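Local coordinates for protein N-acyl homoserine lactonase (Bacillus thuringiensis, PDB 2BTN) that probably hydrolyses the lactone ring of N-acyl homoserine lactones, using two zinc ions bound in a metallo-beta-lactamase fold, at residues R15-H20 / Q74-M79. Sequence-based numbering, arbitrary orientation.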
ATOM      1  N   ARG A  15      -1.637  12.331   4.856  1.00 14.95           N
ATOM      2  CA  ARG A  15      -2.321  11.755   6.008  1.00 16.51           C
ATOM      3  C   ARG A  15      -3.812  11.716   5.743  1.00 17.89           C
ATOM      4  O   ARG A  15      -4.300  12.354   4.804  1.00 17.51           O
ATOM      5  CB  ARG A  15      -2.054  12.574   7.288  1.00 16.17           C
ATOM      6  CG  ARG A  15      -0.595  12.835   7.581  1.00 16.03           C
ATOM      7  CD  ARG A  15      -0.313  13.305   9.006  1.00 18.28           C
ATOM      8  NE  ARG A  15      -0.497  12.218   9.954  1.00 19.59           N
ATOM      9  CZ  ARG A  15       0.431  11.329  10.276  1.00 19.56           C
ATOM     10  NH1 ARG A  15       1.643  11.397   9.740  1.00 19.46           N
ATOM     11  NH2 ARG A  15       0.155  10.385  11.165  1.00 19.09           N
ATOM     12  N   CYS A  16      -4.521  10.959   6.575  1.00 19.49           N
ATOM     13  CA  CYS A  16      -5.954  10.819   6.460  1.00 22.08           C
ATOM     14  C   CYS A  16      -6.580  10.688   7.839  1.00 23.24           C
ATOM     15  O   CYS A  16      -6.199   9.806   8.614  1.00 23.82           O
ATOM     16  CB  CYS A  16      -6.289   9.593   5.600  1.00 21.78           C
ATOM     17  SG  CYS A  16      -7.977   9.628   4.986  1.00 28.41           S
ATOM     18  N   MET A  17      -7.515  11.582   8.149  1.00 25.10           N
ATOM     19  CA  MET A  17      -8.288  11.534   9.394  1.00 26.99           C
ATOM     20  C   MET A  17      -9.553  10.667   9.294  1.00 27.72           C
ATOM     21  O   MET A  17     -10.344  10.809   8.356  1.00 28.07           O
ATOM     22  CB  MET A  17      -8.647  12.940   9.854  1.00 27.51           C
ATOM     23  CG  MET A  17      -7.439  13.825  10.066  1.00 29.69           C
ATOM     24  SD  MET A  17      -7.929  15.383  10.825  1.00 34.39           S
ATOM     25  CE  MET A  17      -8.528  16.284   9.416  1.00 33.63           C
ATOM     26  N   LEU A  18      -9.711   9.773  10.269  1.00 28.77           N
ATOM     27  CA  LEU A  18     -10.810   8.791  10.333  1.00 29.94           C
ATOM     28  C   LEU A  18     -11.291   8.693  11.761  1.00 30.85           C
ATOM     29  O   LEU A  18     -10.543   9.045  12.682  1.00 30.62           O
ATOM     30  CB  LEU A  18     -10.310   7.385   9.985  1.00 29.65           C
ATOM     31  CG  LEU A  18      -9.631   7.014   8.676  1.00 29.72           C
ATOM     32  CD1 LEU A  18      -9.633   5.526   8.568  1.00 31.20           C
ATOM     33  CD2 LEU A  18     -10.381   7.606   7.515  1.00 32.29           C
ATOM     34  N   ASP A  19     -12.506   8.165  11.954  1.00 31.55           N
ATOM     35  CA  ASP A  19     -12.947   7.783  13.293  1.00 32.53           C
ATOM     36  C   ASP A  19     -12.062   6.648  13.813  1.00 32.39           C
ATOM     37  O   ASP A  19     -11.651   5.770  13.047  1.00 31.48           O
ATOM     38  CB  ASP A  19     -14.419   7.358  13.320  1.00 33.35           C
ATOM     39  CG  ASP A  19     -14.896   7.057  14.722  1.00 34.35           C
ATOM     40  OD1 ASP A  19     -15.110   8.008  15.504  1.00 34.98           O
ATOM     41  OD2 ASP A  19     -15.049   5.895  15.144  1.00 33.77           O
ATOM     42  N   HIS A  20     -11.768   6.685  15.111  1.00 33.16           N
ATOM     43  CA  HIS A  20     -10.892   5.700  15.759  1.00 33.36           C
ATOM     44  C   HIS A  20     -11.386   4.251  15.662  1.00 33.55           C
ATOM     45  O   HIS A  20     -10.596   3.306  15.797  1.00 32.93           O
ATOM     46  CB  HIS A  20     -10.591   6.115  17.209  1.00 33.69           C
ATOM     47  CG  HIS A  20     -11.756   5.982  18.146  1.00 35.62           C
ATOM     48  ND1 HIS A  20     -11.596   5.765  19.495  1.00 35.98           N
ATOM     49  CD2 HIS A  20     -13.095   6.040  17.932  1.00 36.01           C
ATOM     50  CE1 HIS A  20     -12.783   5.697  20.071  1.00 37.72           C
ATOM     51  NE2 HIS A  20     -13.707   5.846  19.144  1.00 37.08           N
ATOM     52  N   GLN A  74     -16.490  11.642   8.107  1.00 43.14           N
ATOM     53  CA  GLN A  74     -15.994  10.274   8.201  1.00 42.09           C
ATOM     54  C   GLN A  74     -14.519  10.153   7.771  1.00 40.31           C
ATOM     55  O   GLN A  74     -13.691   9.625   8.519  1.00 40.36           O
ATOM     56  CB  GLN A  74     -16.871   9.316   7.380  1.00 42.64           C
ATOM     57  CG  GLN A  74     -18.180   8.872   8.043  1.00 45.57           C
ATOM     58  CD  GLN A  74     -18.795   7.642   7.363  1.00 48.00           C
ATOM     59  OE1 GLN A  74     -18.156   6.589   7.268  1.00 48.48           O
ATOM     60  NE2 GLN A  74     -20.035   7.771   6.900  1.00 49.94           N
ATOM     61  N   ILE A  75     -14.200  10.621   6.564  1.00 38.68           N
ATOM     62  CA  ILE A  75     -12.839  10.537   6.025  1.00 36.19           C
ATOM     63  C   ILE A  75     -12.377  11.894   5.500  1.00 35.25           C
ATOM     64  O   ILE A  75     -12.964  12.444   4.562  1.00 35.03           O
ATOM     65  CB  ILE A  75     -12.729   9.445   4.931  1.00 35.67           C
ATOM     66  CG1 ILE A  75     -13.218   8.084   5.469  1.00 36.44           C
ATOM     67  CG2 ILE A  75     -11.308   9.374   4.412  1.00 34.55           C
ATOM     68  CD1 ILE A  75     -12.706   6.838   4.663  1.00 36.30           C
ATOM     69  N   LEU A  76     -11.325  12.422   6.130  1.00 33.80           N
ATOM     70  CA  LEU A  76     -10.806  13.767   5.856  1.00 32.68           C
ATOM     71  C   LEU A  76      -9.349  13.664   5.413  1.00 30.64           C
ATOM     72  O   LEU A  76      -8.465  13.509   6.258  1.00 29.93           O
ATOM     73  CB  LEU A  76     -10.842  14.620   7.132  1.00 33.76           C
ATOM     74  CG  LEU A  76     -12.069  14.979   7.984  1.00 35.94           C
ATOM     75  CD1 LEU A  76     -12.331  16.473   7.882  1.00 38.46           C
ATOM     76  CD2 LEU A  76     -13.341  14.169   7.679  1.00 36.84           C
ATOM     77  N   PRO A  77      -9.089  13.737   4.106  1.00 29.22           N
ATOM     78  CA  PRO A  77      -7.716  13.757   3.599  1.00 27.76           C
ATOM     79  C   PRO A  77      -6.934  14.965   4.098  1.00 27.54           C
ATOM     80  O   PRO A  77      -7.470  16.073   4.146  1.00 27.67           O
ATOM     81  CB  PRO A  77      -7.900  13.858   2.075  1.00 27.59           C
ATOM     82  CG  PRO A  77      -9.286  13.418   1.809  1.00 28.16           C
ATOM     83  CD  PRO A  77     -10.088  13.789   3.018  1.00 29.49           C
ATOM     84  N   LYS A  78      -5.676  14.752   4.478  1.00 26.47           N
ATOM     85  CA  LYS A  78      -4.797  15.854   4.832  1.00 26.73           C
ATOM     86  C   LYS A  78      -3.582  15.770   3.931  1.00 25.95           C
ATOM     87  O   LYS A  78      -2.619  15.052   4.217  1.00 25.17           O
ATOM     88  CB  LYS A  78      -4.418  15.826   6.319  1.00 27.38           C
ATOM     89  CG  LYS A  78      -5.621  15.935   7.252  1.00 30.38           C
ATOM     90  CD  LYS A  78      -6.009  17.390   7.537  1.00 35.08           C
ATOM     91  CE  LYS A  78      -5.166  17.966   8.689  1.00 37.77           C
ATOM     92  NZ  LYS A  78      -5.711  19.246   9.245  1.00 40.64           N
ATOM     93  N   MET A  79      -3.662  16.519   2.832  1.00 25.44           N
ATOM     94  CA  MET A  79      -2.774  16.375   1.696  1.00 24.70           C
ATOM     95  C   MET A  79      -2.361  17.765   1.209  1.00 24.97           C
ATOM     96  O   MET A  79      -3.215  18.632   0.995  1.00 25.30           O
ATOM     97  CB  MET A  79      -3.506  15.614   0.576  1.00 24.25           C
ATOM     98  CG  MET A  79      -2.635  15.183  -0.583  1.00 23.28           C
ATOM     99  SD  MET A  79      -3.542  14.704  -2.075  1.00 23.77           S
ATOM    100  CE  MET A  79      -2.163  14.547  -3.189  1.00 23.02           C
TER
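Met17 and Leu76 face each other as a hydrogen-bonded pair where the short strand 75-78 adds an antiparallel edge to the seven-stranded mixed sheet of this metallo-beta-lactamase fold. Met17 N donates to Leu76 O at 2.9 Å, and Leu76 N returns a bond to Met17 O, nearly straight at 168°. Arg15 and Lys78 form the next such pair, their reciprocal backbone bonds continuing the ladder. Beyond Leu76, Ile75 CA lies 3.4 Å from Met17 O, in a weaker CA-H...O contact.

The case illustrates how an edge strand presents two different faces. On one, the Met17 chain bends at chi3 (-81°), bringing its methyl CE over Leu76 CB and against Lys78, whose aliphatic chain, itself folded at chi2 and chi3, runs slantwise across the Met17 side chain, meeting the methyl CE with CG and CD. On the other, Leu18 and Ile75 lie side by side and point the same way, Leu18 CD2 reaching Ile75 CG1 at 3.5 Å.

Further out, strand 32-44 flanks strand 7-19 on its other side, pairing with the backbones of Cys16 and Leu18. Arg15 sends its guanidinium away from strand 75-78, to a salt bridge with Glu242 and a hydrogen bond from NE to Asn34. Phe109 of helix 109-112 packs on Cys16, Ile75 and Pro77, and the metal site is close to this face: the Cys16 side chain is about 7 Å from a zinc ion. Cys16 SG, swung away from its own backbone N (chi1 -162°), comes to rest 3.4 Å from Ile75 CG2.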